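Local coordinates for protein polyketide synthase PksR (Bacillus subtilis, PDB 4U3V) that takes part in intermediate steps of bacillaene antibiotic synthesis, this piece being its double-hotdog enoyl-isomerase domain, at residues T36-Y41 with N49-V54; Q43-N48 with P165-L170; A56-L61 with L81-P86; F171-H176 with A186-P191. All blocks are in the same frame, centred on the assembly; numbering follows the deposited sequence.

Interaction 1: residues T36-Y41 with N49-V54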
loop_
_atom_site.group_PDB
_atom_site.type_symbol
_atom_site.label_atom_id
_atom_site.label_comp_id
_atom_site.label_asym_id
_atom_site.label_seq_id
_atom_site.Cartn_x
_atom_site.Cartn_y
_atom_site.Cartn_z
ATOM N N THR A 36 15.536 9.086 -4.364
ATOM C CA THR A 36 16.348 9.728 -5.421
ATOM C C THR A 36 15.965 9.180 -6.815
ATOM O O THR A 36 15.467 8.064 -6.960
ATOM C CB THR A 36 17.843 9.523 -5.130
ATOM O OG1 THR A 36 18.622 10.356 -6.008
ATOM C CG2 THR A 36 18.243 8.086 -5.318
ATOM N N TYR A 37 16.173 9.981 -7.856
ATOM C CA TYR A 37 15.700 9.638 -9.198
ATOM C C TYR A 37 16.159 8.249 -9.588
ATOM O O TYR A 37 15.405 7.474 -10.184
ATOM C CB TYR A 37 16.245 10.648 -10.223
ATOM C CG TYR A 37 15.762 10.426 -11.636
ATOM C CD1 TYR A 37 14.465 10.800 -12.015
ATOM C CD2 TYR A 37 16.630 9.959 -12.629
ATOM C CE1 TYR A 37 14.023 10.647 -13.319
ATOM C CE2 TYR A 37 16.177 9.759 -13.930
ATOM C CZ TYR A 37 14.883 10.116 -14.263
ATOM O OH TYR A 37 14.435 10.012 -15.568
ATOM N N ASP A 38 17.419 7.952 -9.322
ATOM C CA ASP A 38 18.041 6.781 -9.935
ATOM C C ASP A 38 17.880 5.464 -9.170
ATOM O O ASP A 38 18.320 4.437 -9.657
ATOM C CB ASP A 38 19.530 7.016 -10.182
ATOM C CG ASP A 38 19.795 7.953 -11.347
ATOM O OD1 ASP A 38 18.913 8.105 -12.217
ATOM O OD2 ASP A 38 20.897 8.545 -11.387
ATOM N N GLU A 39 17.330 5.475 -7.957
ATOM C CA GLU A 39 17.260 4.219 -7.203
ATOM C C GLU A 39 16.103 3.295 -7.693
ATOM O O GLU A 39 15.128 3.774 -8.288
ATOM C CB GLU A 39 17.126 4.513 -5.708
ATOM C CG GLU A 39 15.791 5.127 -5.330
ATOM C CD GLU A 39 15.687 5.305 -3.838
ATOM O OE1 GLU A 39 15.843 6.453 -3.367
ATOM O OE2 GLU A 39 15.529 4.285 -3.122
ATOM N N PRO A 40 16.226 1.967 -7.485
ATOM C CA PRO A 40 15.251 1.041 -8.100
ATOM C C PRO A 40 13.795 1.263 -7.650
ATOM O O PRO A 40 12.882 1.145 -8.455
ATOM C CB PRO A 40 15.746 -0.344 -7.657
ATOM C CG PRO A 40 17.213 -0.172 -7.413
ATOM C CD PRO A 40 17.438 1.268 -7.011
ATOM N N TYR A 41 13.590 1.702 -6.407
ATOM C CA TYR A 41 12.226 2.028 -5.943
ATOM C C TYR A 41 11.555 3.117 -6.805
ATOM O O TYR A 41 10.332 3.119 -6.982
ATOM C CB TYR A 41 12.298 2.480 -4.486
ATOM C CG TYR A 41 10.948 2.581 -3.793
ATOM C CD1 TYR A 41 10.407 1.484 -3.143
ATOM C CD2 TYR A 41 10.238 3.784 -3.771
ATOM C CE1 TYR A 41 9.202 1.586 -2.460
ATOM C CE2 TYR A 41 9.057 3.907 -3.060
ATOM C CZ TYR A 41 8.527 2.791 -2.435
ATOM O OH TYR A 41 7.366 2.909 -1.675
ATOM N N ASN A 49 4.710 9.046 -18.355
ATOM C CA ASN A 49 6.077 9.434 -18.711
ATOM C C ASN A 49 6.970 10.027 -17.620
ATOM O O ASN A 49 8.048 10.544 -17.914
ATOM C CB ASN A 49 6.068 10.356 -19.939
ATOM C CG ASN A 49 5.985 9.587 -21.244
ATOM O OD1 ASN A 49 6.442 8.443 -21.333
ATOM N ND2 ASN A 49 5.381 10.203 -22.260
ATOM N N GLU A 50 6.536 9.952 -16.364
ATOM C CA GLU A 50 7.339 10.496 -15.263
ATOM C C GLU A 50 7.624 9.397 -14.236
ATOM O O GLU A 50 6.823 8.470 -14.090
ATOM C CB GLU A 50 6.609 11.658 -14.584
ATOM C CG GLU A 50 5.873 12.600 -15.536
ATOM C CD GLU A 50 4.822 13.452 -14.837
ATOM O OE1 GLU A 50 3.897 12.883 -14.208
ATOM O OE2 GLU A 50 4.895 14.699 -14.945
ATOM N N ARG A 51 8.689 9.565 -13.452
ATOM C CA ARG A 51 8.873 8.724 -12.249
ATOM C C ARG A 51 8.065 9.270 -11.077
ATOM O O ARG A 51 8.321 10.377 -10.615
ATOM C CB ARG A 51 10.348 8.620 -11.945
ATOM C CG ARG A 51 11.086 8.012 -13.134
ATOM C CD ARG A 51 12.383 7.348 -12.763
ATOM N NE ARG A 51 13.189 7.094 -13.966
ATOM C CZ ARG A 51 14.481 6.766 -13.964
ATOM N NH1 ARG A 51 15.161 6.662 -12.822
ATOM N NH2 ARG A 51 15.109 6.537 -15.114
ATOM N N VAL A 52 6.976 8.587 -10.728
ATOM C CA VAL A 52 6.031 9.081 -9.734
ATOM C C VAL A 52 6.148 8.186 -8.503
ATOM O O VAL A 52 6.135 6.964 -8.635
ATOM C CB VAL A 52 4.592 8.965 -10.272
ATOM C CG1 VAL A 52 3.565 9.260 -9.182
ATOM C CG2 VAL A 52 4.398 9.851 -11.508
ATOM N N LEU A 53 6.392 8.763 -7.324
ATOM C CA LEU A 53 6.592 7.902 -6.147
ATOM C C LEU A 53 5.326 7.070 -5.925
ATOM O O LEU A 53 4.205 7.606 -5.962
ATOM C CB LEU A 53 6.880 8.780 -4.915
ATOM C CG LEU A 53 7.380 8.052 -3.665
ATOM C CD1 LEU A 53 8.747 7.445 -3.945
ATOM C CD2 LEU A 53 7.480 9.071 -2.538
ATOM N N VAL A 54 5.484 5.756 -5.685
ATOM C CA VAL A 54 4.296 4.925 -5.579
ATOM C C VAL A 54 3.465 5.348 -4.360
ATOM O O VAL A 54 4.016 5.645 -3.287
ATOM C CB VAL A 54 4.619 3.419 -5.508
ATOM C CG1 VAL A 54 5.139 2.912 -6.845
ATOM C CG2 VAL A 54 5.591 3.133 -4.374
HETATM O O HOH W 1 8.071 4.813 -6.607
#

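Interaction 2: residues Q43-N48 with P165-L170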
loop_
_atom_site.group_PDB
_atom_site.type_symbol
_atom_site.label_atom_id
_atom_site.label_comp_id
_atom_site.label_asym_id
_atom_site.label_seq_id
_atom_site.Cartn_x
_atom_site.Cartn_y
_atom_site.Cartn_z
ATOM N N GLN A 43 12.888 4.259 -10.046
ATOM C CA GLN A 43 12.983 3.803 -11.457
ATOM C C GLN A 43 11.847 2.831 -11.753
ATOM O O GLN A 43 11.355 2.751 -12.882
ATOM C CB GLN A 43 14.274 3.022 -11.697
ATOM C CG GLN A 43 15.551 3.827 -11.691
ATOM C CD GLN A 43 16.765 2.944 -11.906
ATOM O OE1 GLN A 43 16.876 1.863 -11.318
ATOM N NE2 GLN A 43 17.675 3.390 -12.768
ATOM N N GLY A 44 11.440 2.091 -10.728
ATOM C CA GLY A 44 10.427 1.039 -10.888
ATOM C C GLY A 44 8.949 1.377 -10.995
ATOM O O GLY A 44 8.101 0.473 -11.111
ATOM N N HIS A 45 8.612 2.653 -10.949
ATOM C CA HIS A 45 7.253 3.089 -11.228
ATOM C C HIS A 45 7.152 4.317 -12.085
ATOM O O HIS A 45 7.379 5.427 -11.625
ATOM C CB HIS A 45 6.500 3.291 -9.913
ATOM C CG HIS A 45 5.073 3.715 -10.090
ATOM N ND1 HIS A 45 4.649 4.968 -9.809
ATOM C CD2 HIS A 45 3.955 3.020 -10.579
ATOM C CE1 HIS A 45 3.324 5.063 -10.059
ATOM N NE2 HIS A 45 2.896 3.864 -10.518
ATOM N N VAL A 46 6.686 4.131 -13.319
ATOM C CA VAL A 46 6.602 5.207 -14.299
ATOM C C VAL A 46 5.152 5.397 -14.708
ATOM O O VAL A 46 4.422 4.431 -14.914
ATOM C CB VAL A 46 7.468 4.894 -15.535
ATOM C CG1 VAL A 46 7.097 5.798 -16.703
ATOM C CG2 VAL A 46 8.949 5.017 -15.192
ATOM N N PHE A 47 4.712 6.645 -14.737
ATOM C CA PHE A 47 3.324 6.948 -15.029
ATOM C C PHE A 47 3.171 8.265 -15.790
ATOM O O PHE A 47 3.731 9.300 -15.412
ATOM C CB PHE A 47 2.473 6.962 -13.757
ATOM C CG PHE A 47 1.003 7.147 -14.019
ATOM C CD1 PHE A 47 0.228 6.084 -14.472
ATOM C CD2 PHE A 47 0.402 8.384 -13.843
ATOM C CE1 PHE A 47 -1.124 6.247 -14.720
ATOM C CE2 PHE A 47 -0.952 8.556 -14.088
ATOM C CZ PHE A 47 -1.717 7.486 -14.533
ATOM N N ASN A 48 2.439 8.209 -16.892
ATOM C CA ASN A 48 2.352 9.348 -17.786
ATOM C C ASN A 48 3.755 9.924 -18.019
ATOM O O ASN A 48 3.974 11.122 -17.817
ATOM C CB ASN A 48 1.435 10.411 -17.166
ATOM C CG ASN A 48 0.821 11.331 -18.205
ATOM O OD1 ASN A 48 0.523 10.914 -19.333
ATOM N ND2 ASN A 48 0.638 12.594 -17.834
ATOM N N PRO A 165 0.705 2.069 -15.658
ATOM C CA PRO A 165 1.993 2.110 -14.954
ATOM C C PRO A 165 3.006 1.124 -15.532
ATOM O O PRO A 165 2.660 -0.030 -15.800
ATOM C CB PRO A 165 1.632 1.705 -13.522
ATOM C CG PRO A 165 0.187 2.066 -13.366
ATOM C CD PRO A 165 -0.444 2.081 -14.729
ATOM N N GLU A 166 4.237 1.585 -15.744
ATOM C CA GLU A 166 5.347 0.684 -16.030
ATOM C C GLU A 166 6.092 0.301 -14.759
ATOM O O GLU A 166 6.584 1.172 -14.037
ATOM C CB GLU A 166 6.330 1.320 -17.001
ATOM C CG GLU A 166 5.850 1.371 -18.438
ATOM C CD GLU A 166 6.320 2.629 -19.136
ATOM O OE1 GLU A 166 7.539 2.739 -19.402
ATOM O OE2 GLU A 166 5.482 3.528 -19.363
ATOM N N TRP A 167 6.261 -1.005 -14.554
ATOM C CA TRP A 167 6.785 -1.543 -13.293
ATOM C C TRP A 167 8.173 -2.072 -13.409
ATOM O O TRP A 167 8.453 -2.892 -14.277
ATOM C CB TRP A 167 5.861 -2.648 -12.785
ATOM C CG TRP A 167 4.495 -2.143 -12.438
ATOM C CD1 TRP A 167 3.316 -2.273 -13.170
ATOM C CD2 TRP A 167 4.133 -1.374 -11.255
ATOM N NE1 TRP A 167 2.272 -1.643 -12.539
ATOM C CE2 TRP A 167 2.693 -1.135 -11.344
ATOM C CE3 TRP A 167 4.821 -0.949 -10.125
ATOM C CZ2 TRP A 167 2.006 -0.471 -10.352
ATOM C CZ3 TRP A 167 4.108 -0.293 -9.132
ATOM C CH2 TRP A 167 2.748 -0.061 -9.237
ATOM N N GLY A 168 9.027 -1.705 -12.469
ATOM C CA GLY A 168 10.319 -2.358 -12.308
ATOM C C GLY A 168 10.269 -3.659 -11.524
ATOM O O GLY A 168 9.281 -3.960 -10.854
ATOM N N GLU A 169 11.338 -4.446 -11.582
ATOM C CA GLU A 169 11.291 -5.805 -11.019
ATOM C C GLU A 169 11.122 -5.915 -9.500
ATOM O O GLU A 169 10.588 -6.908 -9.003
ATOM C CB GLU A 169 12.526 -6.621 -11.421
ATOM C CG GLU A 169 12.739 -6.725 -12.924
ATOM C CD GLU A 169 11.662 -7.544 -13.618
ATOM O OE1 GLU A 169 11.475 -8.716 -13.221
ATOM O OE2 GLU A 169 10.981 -7.003 -14.529
ATOM N N LEU A 170 11.644 -4.935 -8.765
ATOM C CA LEU A 170 11.387 -4.785 -7.332
ATOM C C LEU A 170 9.911 -5.029 -6.935
ATOM O O LEU A 170 9.641 -5.583 -5.862
ATOM C CB LEU A 170 11.750 -3.340 -6.931
ATOM C CG LEU A 170 11.675 -3.034 -5.437
ATOM C CD1 LEU A 170 12.546 -4.027 -4.669
ATOM C CD2 LEU A 170 12.036 -1.590 -5.083
HETATM O O HOH W 2 9.682 1.348 -14.533
#

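Interaction 3: residues A56-L61 with L81-P86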
loop_
_atom_site.group_PDB
_atom_site.type_symbol
_atom_site.label_atom_id
_atom_site.label_comp_id
_atom_site.label_asym_id
_atom_site.label_seq_id
_atom_site.Cartn_x
_atom_site.Cartn_y
_atom_site.Cartn_z
ATOM N N ALA A 56 1.764 3.616 -2.391
ATOM C CA ALA A 56 2.052 2.679 -1.295
ATOM C C ALA A 56 3.026 3.209 -0.222
ATOM O O ALA A 56 3.026 2.732 0.920
ATOM C CB ALA A 56 2.547 1.347 -1.898
ATOM N N THR A 57 3.892 4.154 -0.607
ATOM C CA THR A 57 4.842 4.738 0.308
ATOM C C THR A 57 4.136 5.330 1.521
ATOM O O THR A 57 4.611 5.264 2.640
ATOM C CB THR A 57 5.674 5.825 -0.413
ATOM O OG1 THR A 57 6.227 5.273 -1.634
ATOM C CG2 THR A 57 6.829 6.285 0.485
ATOM N N TYR A 58 3.010 5.983 1.281
ATOM C CA TYR A 58 2.409 6.844 2.306
ATOM C C TYR A 58 1.868 6.093 3.518
ATOM O O TYR A 58 2.083 6.542 4.653
ATOM C CB TYR A 58 1.338 7.737 1.690
ATOM C CG TYR A 58 1.828 8.514 0.524
ATOM C CD1 TYR A 58 2.998 9.248 0.628
ATOM C CD2 TYR A 58 1.120 8.542 -0.685
ATOM C CE1 TYR A 58 3.505 9.917 -0.458
ATOM C CE2 TYR A 58 1.613 9.240 -1.774
ATOM C CZ TYR A 58 2.797 9.932 -1.643
ATOM O OH TYR A 58 3.307 10.637 -2.694
ATOM N N GLY A 59 1.176 4.967 3.298
ATOM C CA GLY A 59 0.665 4.172 4.438
ATOM C C GLY A 59 1.834 3.649 5.284
ATOM O O GLY A 59 1.776 3.634 6.524
ATOM N N SER A 60 2.941 3.285 4.621
ATOM C CA SER A 60 4.100 2.807 5.399
ATOM C C SER A 60 4.711 3.909 6.292
ATOM O O SER A 60 5.128 3.631 7.436
ATOM C CB SER A 60 5.174 2.257 4.458
ATOM O OG SER A 60 4.686 1.041 3.818
ATOM N N LEU A 61 4.848 5.118 5.747
ATOM C CA LEU A 61 5.306 6.291 6.547
ATOM C C LEU A 61 4.325 6.619 7.656
ATOM O O LEU A 61 4.720 6.952 8.788
ATOM C CB LEU A 61 5.491 7.526 5.652
ATOM C CG LEU A 61 6.780 7.514 4.837
ATOM C CD1 LEU A 61 6.720 8.570 3.731
ATOM C CD2 LEU A 61 7.943 7.774 5.799
ATOM N N LEU A 81 -6.824 7.655 5.335
ATOM C CA LEU A 81 -5.590 8.020 4.608
ATOM C C LEU A 81 -5.963 8.397 3.175
ATOM O O LEU A 81 -6.594 7.617 2.419
ATOM C CB LEU A 81 -4.640 6.822 4.621
ATOM C CG LEU A 81 -3.306 7.000 3.906
ATOM C CD1 LEU A 81 -2.489 8.087 4.620
ATOM C CD2 LEU A 81 -2.576 5.640 3.867
ATOM N N SER A 82 -5.644 9.620 2.817
ATOM C CA SER A 82 -6.033 10.188 1.545
ATOM C C SER A 82 -4.783 10.711 0.833
ATOM O O SER A 82 -3.929 11.303 1.481
ATOM C CB SER A 82 -7.018 11.330 1.835
ATOM O OG SER A 82 -7.146 12.169 0.737
ATOM N N TYR A 83 -4.649 10.429 -0.468
ATOM C CA TYR A 83 -3.466 10.807 -1.253
ATOM C C TYR A 83 -3.784 12.137 -1.907
ATOM O O TYR A 83 -4.775 12.265 -2.642
ATOM C CB TYR A 83 -3.117 9.758 -2.342
ATOM C CG TYR A 83 -2.891 8.351 -1.779
ATOM C CD1 TYR A 83 -2.553 8.157 -0.437
ATOM C CD2 TYR A 83 -3.074 7.226 -2.578
ATOM C CE1 TYR A 83 -2.404 6.879 0.105
ATOM C CE2 TYR A 83 -2.870 5.953 -2.067
ATOM C CZ TYR A 83 -2.624 5.774 -0.728
ATOM O OH TYR A 83 -2.463 4.500 -0.233
ATOM N N ILE A 84 -2.992 13.146 -1.578
ATOM C CA ILE A 84 -3.320 14.516 -1.944
ATOM C C ILE A 84 -2.759 14.870 -3.316
ATOM O O ILE A 84 -3.454 15.436 -4.182
ATOM C CB ILE A 84 -2.806 15.492 -0.851
ATOM C CG1 ILE A 84 -3.569 15.249 0.432
ATOM C CG2 ILE A 84 -2.978 16.945 -1.306
ATOM C CD1 ILE A 84 -5.054 15.048 0.220
ATOM N N SER A 85 -1.497 14.540 -3.526
ATOM C CA SER A 85 -0.759 15.038 -4.675
ATOM C C SER A 85 0.299 13.999 -5.045
ATOM O O SER A 85 1.011 13.507 -4.170
ATOM C CB SER A 85 -0.085 16.361 -4.300
ATOM O OG SER A 85 0.974 16.659 -5.191
ATOM N N PRO A 86 0.379 13.628 -6.331
ATOM C CA PRO A 86 1.457 12.708 -6.694
ATOM C C PRO A 86 2.801 13.413 -6.592
ATOM O O PRO A 86 2.885 14.636 -6.791
ATOM C CB PRO A 86 1.160 12.355 -8.149
ATOM C CG PRO A 86 0.252 13.447 -8.649
ATOM C CD PRO A 86 -0.497 13.978 -7.469
HETATM O O HOH W 3 -0.189 4.014 1.072
#

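Interaction 4: residues F171-H176 with A186-P191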
loop_
_atom_site.group_PDB
_atom_site.type_symbol
_atom_site.label_atom_id
_atom_site.label_comp_id
_atom_site.label_asym_id
_atom_site.label_seq_id
_atom_site.Cartn_x
_atom_site.Cartn_y
_atom_site.Cartn_z
ATOM N N PHE A 171 9.011 -4.414 -7.696
ATOM C CA PHE A 171 7.551 -4.427 -7.377
ATOM C C PHE A 171 6.846 -5.719 -7.822
ATOM O O PHE A 171 5.671 -5.953 -7.478
ATOM C CB PHE A 171 6.853 -3.200 -7.989
ATOM C CG PHE A 171 7.299 -1.886 -7.387
ATOM C CD1 PHE A 171 6.940 -1.549 -6.088
ATOM C CD2 PHE A 171 8.112 -1.010 -8.105
ATOM C CE1 PHE A 171 7.388 -0.372 -5.493
ATOM C CE2 PHE A 171 8.541 0.180 -7.528
ATOM C CZ PHE A 171 8.200 0.492 -6.213
ATOM N N LYS A 172 7.529 -6.549 -8.611
ATOM C CA LYS A 172 6.900 -7.768 -9.143
ATOM C C LYS A 172 6.920 -8.905 -8.123
ATOM O O LYS A 172 7.713 -9.845 -8.232
ATOM C CB LYS A 172 7.581 -8.191 -10.447
ATOM C CG LYS A 172 7.486 -7.117 -11.512
ATOM C CD LYS A 172 7.862 -7.603 -12.904
ATOM C CE LYS A 172 7.559 -6.522 -13.919
ATOM N NZ LYS A 172 8.141 -6.794 -15.259
ATOM N N THR A 173 6.033 -8.827 -7.141
ATOM C CA THR A 173 6.056 -9.694 -5.980
ATOM C C THR A 173 5.065 -10.855 -6.092
ATOM O O THR A 173 5.038 -11.727 -5.230
ATOM C CB THR A 173 5.681 -8.905 -4.733
ATOM O OG1 THR A 173 4.405 -8.299 -4.947
ATOM C CG2 THR A 173 6.684 -7.794 -4.472
ATOM N N ILE A 174 4.212 -10.834 -7.104
ATOM C CA ILE A 174 3.076 -11.770 -7.093
ATOM C C ILE A 174 3.528 -13.087 -7.732
ATOM O O ILE A 174 4.098 -13.081 -8.819
ATOM C CB ILE A 174 1.930 -11.218 -7.921
ATOM C CG1 ILE A 174 1.341 -10.012 -7.176
ATOM C CG2 ILE A 174 0.854 -12.297 -8.160
ATOM C CD1 ILE A 174 0.397 -9.191 -8.016
ATOM N N THR A 175 3.264 -14.201 -7.060
ATOM C CA THR A 175 3.598 -15.527 -7.633
ATOM C C THR A 175 2.397 -16.343 -8.090
ATOM O O THR A 175 2.526 -17.194 -8.986
ATOM C CB THR A 175 4.432 -16.374 -6.650
ATOM O OG1 THR A 175 3.664 -16.634 -5.458
ATOM C CG2 THR A 175 5.694 -15.610 -6.266
ATOM N N HIS A 176 1.254 -16.156 -7.437
ATOM C CA HIS A 176 0.039 -16.877 -7.841
ATOM C C HIS A 176 -1.165 -15.979 -7.703
ATOM O O HIS A 176 -1.225 -15.187 -6.771
ATOM C CB HIS A 176 -0.175 -18.090 -6.946
ATOM C CG HIS A 176 0.996 -19.045 -6.914
ATOM N ND1 HIS A 176 2.107 -18.804 -6.192
ATOM C CD2 HIS A 176 1.165 -20.307 -7.488
ATOM C CE1 HIS A 176 2.961 -19.840 -6.318
ATOM N NE2 HIS A 176 2.381 -20.764 -7.108
ATOM N N ALA A 186 -4.138 -13.640 -3.874
ATOM C CA ALA A 186 -2.799 -13.541 -4.443
ATOM C C ALA A 186 -1.807 -14.148 -3.447
ATOM O O ALA A 186 -1.893 -13.886 -2.236
ATOM C CB ALA A 186 -2.431 -12.076 -4.703
ATOM N N LYS A 187 -0.894 -14.971 -3.943
ATOM C CA LYS A 187 0.284 -15.299 -3.133
ATOM C C LYS A 187 1.424 -14.380 -3.545
ATOM O O LYS A 187 1.681 -14.200 -4.741
ATOM C CB LYS A 187 0.693 -16.761 -3.334
ATOM C CG LYS A 187 1.637 -17.237 -2.238
ATOM C CD LYS A 187 2.090 -18.663 -2.480
ATOM C CE LYS A 187 2.824 -19.207 -1.260
ATOM N NZ LYS A 187 3.271 -20.585 -1.599
ATOM N N ILE A 188 2.088 -13.777 -2.562
ATOM C CA ILE A 188 3.207 -12.909 -2.849
ATOM C C ILE A 188 4.495 -13.347 -2.170
ATOM O O ILE A 188 4.477 -14.104 -1.213
ATOM C CB ILE A 188 2.880 -11.431 -2.522
ATOM C CG1 ILE A 188 2.856 -11.170 -1.006
ATOM C CG2 ILE A 188 1.534 -11.061 -3.166
ATOM C CD1 ILE A 188 2.414 -9.744 -0.658
ATOM N N ARG A 189 5.607 -12.840 -2.680
ATOM C CA ARG A 189 6.886 -12.995 -2.011
ATOM C C ARG A 189 7.472 -11.617 -1.698
ATOM O O ARG A 189 7.738 -10.835 -2.617
ATOM C CB ARG A 189 7.820 -13.831 -2.894
ATOM C CG ARG A 189 9.280 -13.809 -2.494
ATOM C CD ARG A 189 9.798 -15.212 -2.216
ATOM N NE ARG A 189 10.771 -15.189 -1.127
ATOM C CZ ARG A 189 10.663 -15.891 -0.002
ATOM N NH1 ARG A 189 9.659 -16.740 0.168
ATOM N NH2 ARG A 189 11.583 -15.769 0.944
ATOM N N LEU A 190 7.596 -11.313 -0.408
ATOM C CA LEU A 190 8.269 -10.104 0.054
ATOM C C LEU A 190 9.740 -10.395 0.364
ATOM O O LEU A 190 10.050 -11.391 1.031
ATOM C CB LEU A 190 7.581 -9.579 1.306
ATOM C CG LEU A 190 6.137 -9.142 1.080
ATOM C CD1 LEU A 190 5.531 -8.711 2.402
ATOM C CD2 LEU A 190 6.078 -8.049 0.018
ATOM N N PRO A 191 10.638 -9.476 -0.036
ATOM C CA PRO A 191 12.074 -9.745 -0.027
ATOM C C PRO A 191 12.740 -9.538 1.330
ATOM O O PRO A 191 12.055 -9.528 2.360
ATOM C CB PRO A 191 12.626 -8.759 -1.066
ATOM C CG PRO A 191 11.619 -7.654 -1.150
ATOM C CD PRO A 191 10.333 -8.108 -0.500
HETATM O O HOH W 4 5.106 -16.823 -2.881
#

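Interaction 1: residues T36-Y41 with N49-V54
Y37 faces R51 with CA atoms 7.5 Å apart, too far for strand pairing, where a type I turn from T36 to E39 leads into the helix that begins at P40; the second near pair, Y41 and L53, has CA atoms 8.1 Å apart. Side chains bridge the gap. The guanidinium of R51 lies flat on the Y37 ring, planes 10° apart, with CZ 3.8 Å from the ring centroid: a parallel cation-pi stack, extended by a CH-pi contact from R51 CD over the same ring. The R51 chain is extended from CG to NE, which lays NH1 over the rim of the ring, within 2.8 Å of Y37 O. That bond is bent, 131° at the hydrogen; it leaves close to the guanidinium plane but reaches the carbonyl from above its plane. One arginine thus grips the ring and the backbone of the same tyrosine. Further along, L53 CD1 meets the edge of the Y41 ring at CE2 (3.7 Å), and V54 CG2 lies 3.5 Å from Y41 CZ. Y41 OH is hydrogen-bonded to T57, and a water links Y41 O to V54 N. This is a beta turn and short helix, followed by the hairpin of strands 45-47 and 50-52, between the first strand of the N-terminal hotdog fold and helix 56-69.

Interaction 2: residues Q43-N48 with P165-L170
With CG of H45 trans to its backbone N (chi1 -179°) and CG of W167 turned beside its own N (chi1 -64°), the imidazole and indole run side by side from one face of a short antiparallel ladder. H45 CD2 lies over a face of the indole, offset toward the rim, 3.6 Å from W167 CH2. The planes are 45° apart, an oblique aromatic pair. P165 CB also packs against the imidazole, 3.9 Å from H45 NE2, while H45 ND1 is hydrogen-bonded to V52.

V46 and E166 form the hydrogen-bonded pair of the ladder: V46 N to E166 O and E166 N to V46 O are both 3.0 Å. On this second face V46 CG1 rests against the carboxylate end of E166, whose chain bends at chi2. H45 and W167 are the neighbouring non-hydrogen-bonded pair. Beyond them G168 N donates to G44 O at 2.7 Å, and the CA atoms of G44 and G168 approach to 3.7 Å. A water joins Q43 O to E166 O.

F47 closes the other end, its ring edge 4.1 Å from P165 CD at F47 CD1. The two hotdog folds are therefore joined here by directional main-chain bonds, with aromatic and proline carbons covering one face; on the other the E166 side chain is exposed, while E166 O takes both V46 N and the water, so that two bonds fix this carbonyl within the ladder.

Interaction 3: residues A56-L61 with L81-P86
Y58 and G59 carry the helix side of this contact, in which the helix of the N-terminal hotdog fold, 56-69, lies against strand 75-83 of the sheet that wraps it. The axes of the short segments come within 9.4 Å and run at 145°, so helix and strand point in roughly opposed directions. No direct hydrogen bond crosses between them; side chains of the strand meet both a ring and bare backbone of the helix.

Near the start of the helix, A56 turns away from the strand and packs on T208 and N209 of helix 205-219, the corresponding helix of the C-terminal fold. T57 OG1 is hydrogen-bonded to V54 O. Y58 is the first residue to point at the strand. Its CG lies opposite the carbonyl carbon (chi1 -53°), which sends the ring across that of Y83; the planes are 57° apart and the centroids 5.5 Å, an oblique aromatic pair. The touching is done by Y58 CD2 against Y83 CD1 at 3.7 Å. The same Y58 side chain reaches A125, A126 and I112 on neighbouring strands, and its OH comes to 4.0 Å from S85 O, too long for a bond; that buried carbonyl has no partner in the model.

At G59 the helix offers bare backbone, and L81 CD2 rests on it, 3.6 Å from G59 CA. S60 then points away again, bonding V203 O. A single water completes the junction, accepting from G59 N at 2.8 Å and hydrogen-bonded to Y83 OH at 2.7 Å.

Interaction 4: residues F171-H176 with A186-P191
Main-chain bonds dominate the pairing of T173-H176 with A186-R189, the open end of the hairpin made by strands 174-180 and 183-190. R189 N donates to T173 O at 2.8 Å, and K187 N donates to H176 O at 2.9 Å. Between them K187 O takes T175 N at 2.8 Å and, weakly, H176 N at 3.4 Å. Two residues thus face one: this is a classic beta bulge, and the register slips by one between the I174-I188 and H176-K187 pairs. The axes of the short segments run at 139°.

Apolar contact is modest. I174 CG1 meets I188 CG2 at 4.1 Å, obliquely, on the face that I174 turns to L213 of helix 205-219.

Polar side chains gather on the opposite face, around K187. The H176 ring lies alongside the extended lysine chain, with ND1 3.7 Å from K187 CD. T175 OG1, held between its backbone N and carbonyl carbon (chi1 63°), is 2.8 Å from H176 ND1, a hydrogen bond whose donor is unsettled and which would limit rotation of the imidazole. A water also binds T175 OG1. T173 OG1 instead bonds S210, and R189 forms a salt bridge with D246.

Because K187 O serves both T175 N and H176 N, the extra residue is accommodated without losing the pairing, and the threonine-histidine bond adds a side-chain hydrogen bond within the bulge, beside the aliphatic part of K187.

Overall arrangement
From the N terminus, interaction 1 closes the first, short loop, bringing the turn at 36-41 against 49-54. Interaction 2 starts inside that loop, at 43-48, and crosses it, closing only at 165-170 after 116 intervening residues; it is the contact that joins the N-terminal hotdog region to the C-terminal one. Interaction 3, residues 56-61 of helix 56-69 against 81-86, the end of strand 75-83 and the loop after it, nests within this long loop, without touching interaction 2. Interaction 4 follows in series and closes a hairpin in the C-terminal region. Interactions 1 and 2 share the small sheet of strands 45-47 and 50-52, while F171 of interaction 4 packs against both, on Y41 and on G44.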